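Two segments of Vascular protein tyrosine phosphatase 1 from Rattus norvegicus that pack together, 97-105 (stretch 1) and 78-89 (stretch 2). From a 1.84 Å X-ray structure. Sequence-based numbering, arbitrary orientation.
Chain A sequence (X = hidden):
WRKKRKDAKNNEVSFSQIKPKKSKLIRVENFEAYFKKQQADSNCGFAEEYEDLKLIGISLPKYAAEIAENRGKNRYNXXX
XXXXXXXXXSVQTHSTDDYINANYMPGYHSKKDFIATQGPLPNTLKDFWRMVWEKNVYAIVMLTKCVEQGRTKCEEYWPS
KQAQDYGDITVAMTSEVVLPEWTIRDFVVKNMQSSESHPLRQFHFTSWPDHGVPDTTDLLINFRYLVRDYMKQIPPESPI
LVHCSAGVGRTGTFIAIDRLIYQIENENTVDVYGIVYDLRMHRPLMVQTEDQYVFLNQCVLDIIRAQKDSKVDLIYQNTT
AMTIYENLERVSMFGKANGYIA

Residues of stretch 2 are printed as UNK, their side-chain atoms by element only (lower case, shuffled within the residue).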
# COMPACT_ATOMS: atom_id res chain seq x y z
N ASP A 97 2.28 -20.33 -10.79
CA ASP A 97 1.67 -20.35 -9.47
C ASP A 97 2.34 -19.33 -8.56
O ASP A 97 1.79 -18.95 -7.54
CB ASP A 97 1.85 -21.72 -8.83
CG ASP A 97 1.04 -22.79 -9.51
OD1 ASP A 97 0.14 -22.46 -10.32
OD2 ASP A 97 1.31 -23.97 -9.21
N ASP A 98 3.54 -18.89 -8.91
CA ASP A 98 4.27 -17.99 -8.02
C ASP A 98 3.74 -16.57 -8.14
O ASP A 98 4.14 -15.67 -7.40
CB ASP A 98 5.78 -18.05 -8.30
CG ASP A 98 6.21 -17.26 -9.54
OD1 ASP A 98 5.39 -16.58 -10.20
OD2 ASP A 98 7.41 -17.31 -9.86
N TYR A 99 2.80 -16.38 -9.06
CA TYR A 99 2.51 -15.03 -9.49
C TYR A 99 1.38 -14.39 -8.72
O TYR A 99 0.31 -14.97 -8.55
CB TYR A 99 2.16 -14.96 -10.97
CG TYR A 99 1.93 -13.53 -11.36
CD1 TYR A 99 3.00 -12.70 -11.65
CD2 TYR A 99 0.64 -13.00 -11.37
CE1 TYR A 99 2.80 -11.37 -11.97
CE2 TYR A 99 0.43 -11.66 -11.70
CZ TYR A 99 1.52 -10.86 -11.99
OH TYR A 99 1.34 -9.54 -12.30
N ILE A 100 1.64 -13.17 -8.28
CA ILE A 100 0.59 -12.32 -7.77
C ILE A 100 0.97 -10.90 -8.11
O ILE A 100 2.16 -10.54 -8.14
CB ILE A 100 0.39 -12.48 -6.26
CG1 ILE A 100 -0.79 -11.61 -5.78
CG2 ILE A 100 1.70 -12.14 -5.54
CD1 ILE A 100 -1.39 -12.06 -4.45
N ASN A 101 -0.03 -10.08 -8.40
CA ASN A 101 0.24 -8.71 -8.73
C ASN A 101 0.51 -7.96 -7.44
O ASN A 101 -0.40 -7.43 -6.81
CB ASN A 101 -0.92 -8.08 -9.47
CG ASN A 101 -0.55 -6.75 -10.06
OD1 ASN A 101 -0.00 -5.89 -9.36
ND2 ASN A 101 -0.79 -6.58 -11.36
N ALA A 102 1.78 -7.96 -7.05
CA ALA A 102 2.22 -7.41 -5.78
C ALA A 102 3.71 -7.23 -5.84
O ALA A 102 4.42 -8.02 -6.48
CB ALA A 102 1.85 -8.36 -4.63
N ASN A 103 4.21 -6.21 -5.16
CA ASN A 103 5.64 -6.00 -5.06
C ASN A 103 5.99 -5.65 -3.64
O ASN A 103 5.21 -4.98 -2.95
CB ASN A 103 6.09 -4.84 -5.93
CG ASN A 103 5.88 -5.11 -7.39
OD1 ASN A 103 6.74 -5.68 -8.07
ND2 ASN A 103 4.73 -4.69 -7.88
N TYR A 104 7.17 -6.06 -3.21
CA TYR A 104 7.72 -5.60 -1.95
C TYR A 104 8.07 -4.15 -2.14
O TYR A 104 8.71 -3.78 -3.11
CB TYR A 104 8.98 -6.36 -1.61
CG TYR A 104 8.74 -7.82 -1.43
CD1 TYR A 104 8.18 -8.31 -0.26
CD2 TYR A 104 9.08 -8.73 -2.43
CE1 TYR A 104 7.95 -9.68 -0.10
CE2 TYR A 104 8.87 -10.07 -2.27
CZ TYR A 104 8.31 -10.55 -1.11
OH TYR A 104 8.10 -11.90 -0.98
N MET A 105 7.65 -3.32 -1.19
CA MET A 105 7.98 -1.91 -1.24
C MET A 105 8.78 -1.61 0.00
O MET A 105 8.38 -1.98 1.11
CB MET A 105 6.71 -1.07 -1.27
CG MET A 105 5.64 -1.64 -2.17
SD MET A 105 6.10 -1.59 -3.92
CE MET A 105 6.62 0.13 -3.93
N UNK A 78 -2.21 -2.32 -17.18
CA UNK A 78 -1.10 -1.38 -17.14
C UNK A 78 -0.58 -1.16 -15.73
O UNK A 78 0.17 -0.22 -15.46
c UNK A 78 -1.47 -0.06 -17.79
c UNK A 78 -2.55 0.69 -17.03
o UNK A 78 -3.27 0.11 -16.21
n UNK A 78 -2.66 1.99 -17.29
N UNK A 79 -0.99 -2.02 -14.81
CA UNK A 79 -0.39 -2.01 -13.50
C UNK A 79 0.19 -3.37 -13.22
O UNK A 79 -0.49 -4.27 -12.71
c UNK A 79 -1.38 -1.61 -12.41
c UNK A 79 -0.69 -1.62 -11.06
c UNK A 79 -1.96 -0.22 -12.72
N UNK A 80 1.44 -3.54 -13.61
CA UNK A 80 2.08 -4.84 -13.55
C UNK A 80 3.28 -4.74 -12.65
O UNK A 80 4.06 -3.80 -12.75
c UNK A 80 1.45 -5.22 -15.99
c UNK A 80 2.03 -5.68 -17.31
c UNK A 80 0.27 -6.09 -15.58
c UNK A 80 2.55 -5.26 -14.93
N UNK A 81 3.46 -5.75 -11.80
CA UNK A 81 4.59 -5.77 -10.88
C UNK A 81 5.89 -5.95 -11.66
O UNK A 81 5.97 -6.79 -12.55
c UNK A 81 3.48 -7.93 -10.94
c UNK A 81 4.32 -7.00 -10.02
c UNK A 81 2.57 -6.91 -11.62
N UNK A 82 6.91 -5.18 -11.31
CA UNK A 82 8.23 -5.41 -11.86
C UNK A 82 8.78 -6.71 -11.29
O UNK A 82 8.59 -7.01 -10.11
c UNK A 82 8.67 -2.94 -12.04
c UNK A 82 9.18 -4.26 -11.53
c UNK A 82 8.60 -1.83 -11.21
c UNK A 82 7.78 -1.62 -13.85
o UNK A 82 7.25 0.67 -13.51
c UNK A 82 8.12 -0.61 -11.69
c UNK A 82 7.71 -0.52 -13.01
c UNK A 82 8.26 -2.82 -13.36
N UNK A 83 9.45 -7.47 -12.14
CA UNK A 83 10.04 -8.74 -11.74
C UNK A 83 11.01 -8.54 -10.58
O UNK A 83 11.12 -9.38 -9.69
o UNK A 83 10.26 -9.50 -15.23
c UNK A 83 10.81 -9.33 -12.91
c UNK A 83 9.90 -9.72 -14.05
o UNK A 83 8.80 -10.22 -13.77
N UNK A 84 11.71 -7.43 -10.61
CA UNK A 84 12.78 -7.23 -9.64
C UNK A 84 12.28 -7.16 -8.20
O UNK A 84 13.03 -7.39 -7.26
c UNK A 84 13.59 -5.96 -9.98
c UNK A 84 14.92 -5.95 -9.23
c UNK A 84 12.76 -4.71 -9.70
c UNK A 84 15.91 -4.96 -9.79
N UNK A 85 11.00 -6.86 -8.03
CA UNK A 85 10.47 -6.61 -6.70
C UNK A 85 9.19 -7.40 -6.45
O UNK A 85 8.57 -7.27 -5.40
o UNK A 85 9.25 -4.72 -7.59
c UNK A 85 10.15 -5.12 -6.55
N UNK A 86 8.79 -8.21 -7.43
CA UNK A 86 7.48 -8.83 -7.33
C UNK A 86 7.49 -9.86 -6.22
O UNK A 86 8.52 -10.49 -5.92
n UNK A 86 7.88 -12.48 -10.71
c UNK A 86 7.35 -13.69 -10.52
n UNK A 86 8.03 -14.76 -10.89
c UNK A 86 7.77 -10.70 -9.04
n UNK A 86 6.16 -13.81 -9.96
c UNK A 86 7.21 -11.25 -10.33
c UNK A 86 7.05 -9.44 -8.67
N UNK A 87 6.34 -10.02 -5.59
CA UNK A 87 6.18 -11.01 -4.54
C UNK A 87 5.99 -12.35 -5.23
O UNK A 87 5.09 -12.51 -6.04
c UNK A 87 4.96 -10.69 -3.68
c UNK A 87 5.11 -9.28 -3.04
c UNK A 87 4.76 -11.75 -2.63
N UNK A 88 6.86 -13.31 -4.92
CA UNK A 88 6.78 -14.62 -5.56
C UNK A 88 6.21 -15.61 -4.57
O UNK A 88 6.74 -15.76 -3.48
c UNK A 88 8.78 -14.18 -7.06
n UNK A 88 12.32 -13.91 -8.50
c UNK A 88 10.19 -14.61 -7.40
c UNK A 88 10.93 -13.51 -8.14
c UNK A 88 8.17 -15.07 -6.00
N UNK A 89 5.13 -16.27 -4.95
CA UNK A 89 4.50 -17.24 -4.08
C UNK A 89 5.07 -18.63 -4.34
O UNK A 89 5.86 -18.82 -5.26
c UNK A 89 3.00 -17.25 -4.30
c UNK A 89 2.39 -15.84 -4.26
c UNK A 89 0.89 -15.92 -4.52
c UNK A 89 2.71 -15.15 -2.91
O HOH W 1 4.47 -12.04 -8.47
O HOH W 2 9.18 -13.17 -3.12

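Position 78 carries two carbons, the second bearing one oxygen and one nitrogen, and lies beyond reach of stretch 1: this is Asn 78, an amide at home on an exposed loop. At 79 one carbon carries two more, the short fork of Val 79. Its backbone matters most here, for Asn 101 ND2 donates to Val 79 O at 2.7 Å. Position 80 has four carbons forked at the second, so it is Leu 80, whose CB points away from stretch 1 into buried surroundings.

At 81 three carbons close a ring onto the backbone nitrogen, which defines Pro 81. This compact ring points toward stretch 1 and packs on Tyr 99, with CG 3.7 Å from Tyr 99 CE1. Position 82 shows one carbon, then a six-carbon ring bearing an oxygen: Tyr 82, buried but barely touching stretch 1. Two carbons ending in two oxygens at 83 give a carboxylate. With the amide alternative excluded by the elements, it is Asp 83. Four carbons forked at the first, one arm two carbons long, mark 84 as Ile 84, exposed and out of contact.

Position 85 has one carbon and one oxygen, hence Ser 85; its small side chain fits a buried site, and its backbone O accepts from Tyr 104 N at 2.9 Å. At 86 three carbons, a nitrogen and a carbon with two further nitrogens form a guanidinium, that of Arg 86. Its length lets it reach Asp 98, where NH1 to OD1 is 2.9 Å and NH2 to OD2 is 2.8 Å, a two-pronged salt bridge.

One carbon bearing two others at 87 is Val 87, pointing toward stretch 1. Its CG2 lies 3.7 Å from Ala 102 CB and sits over one face of the Tyr 104 ring, a CH-pi contact. Four carbons in a row ending in nitrogen make 88 Lys 88, whose end leads away, as suits an exposed amine. Four carbons forked at the second at 89 give Leu 89; its CD1 rests 3.9 Å from Ile 100 CB.

The contact joins backbone pairing to side-chain packing. Val 87 N donates to Ala 102 O at 2.9 Å and Leu 89 N to Asp 98 O at 2.7 Å, positioning Val 87 and Leu 89 to pack against Ile 100. A water receives hydrogen bonds from Arg 86 NH1 and Ile 100 N and donates one to Val 87 O, linking the strands beside the salt bridge.

Stretch 2 78-89: NVLPYDISRVKL
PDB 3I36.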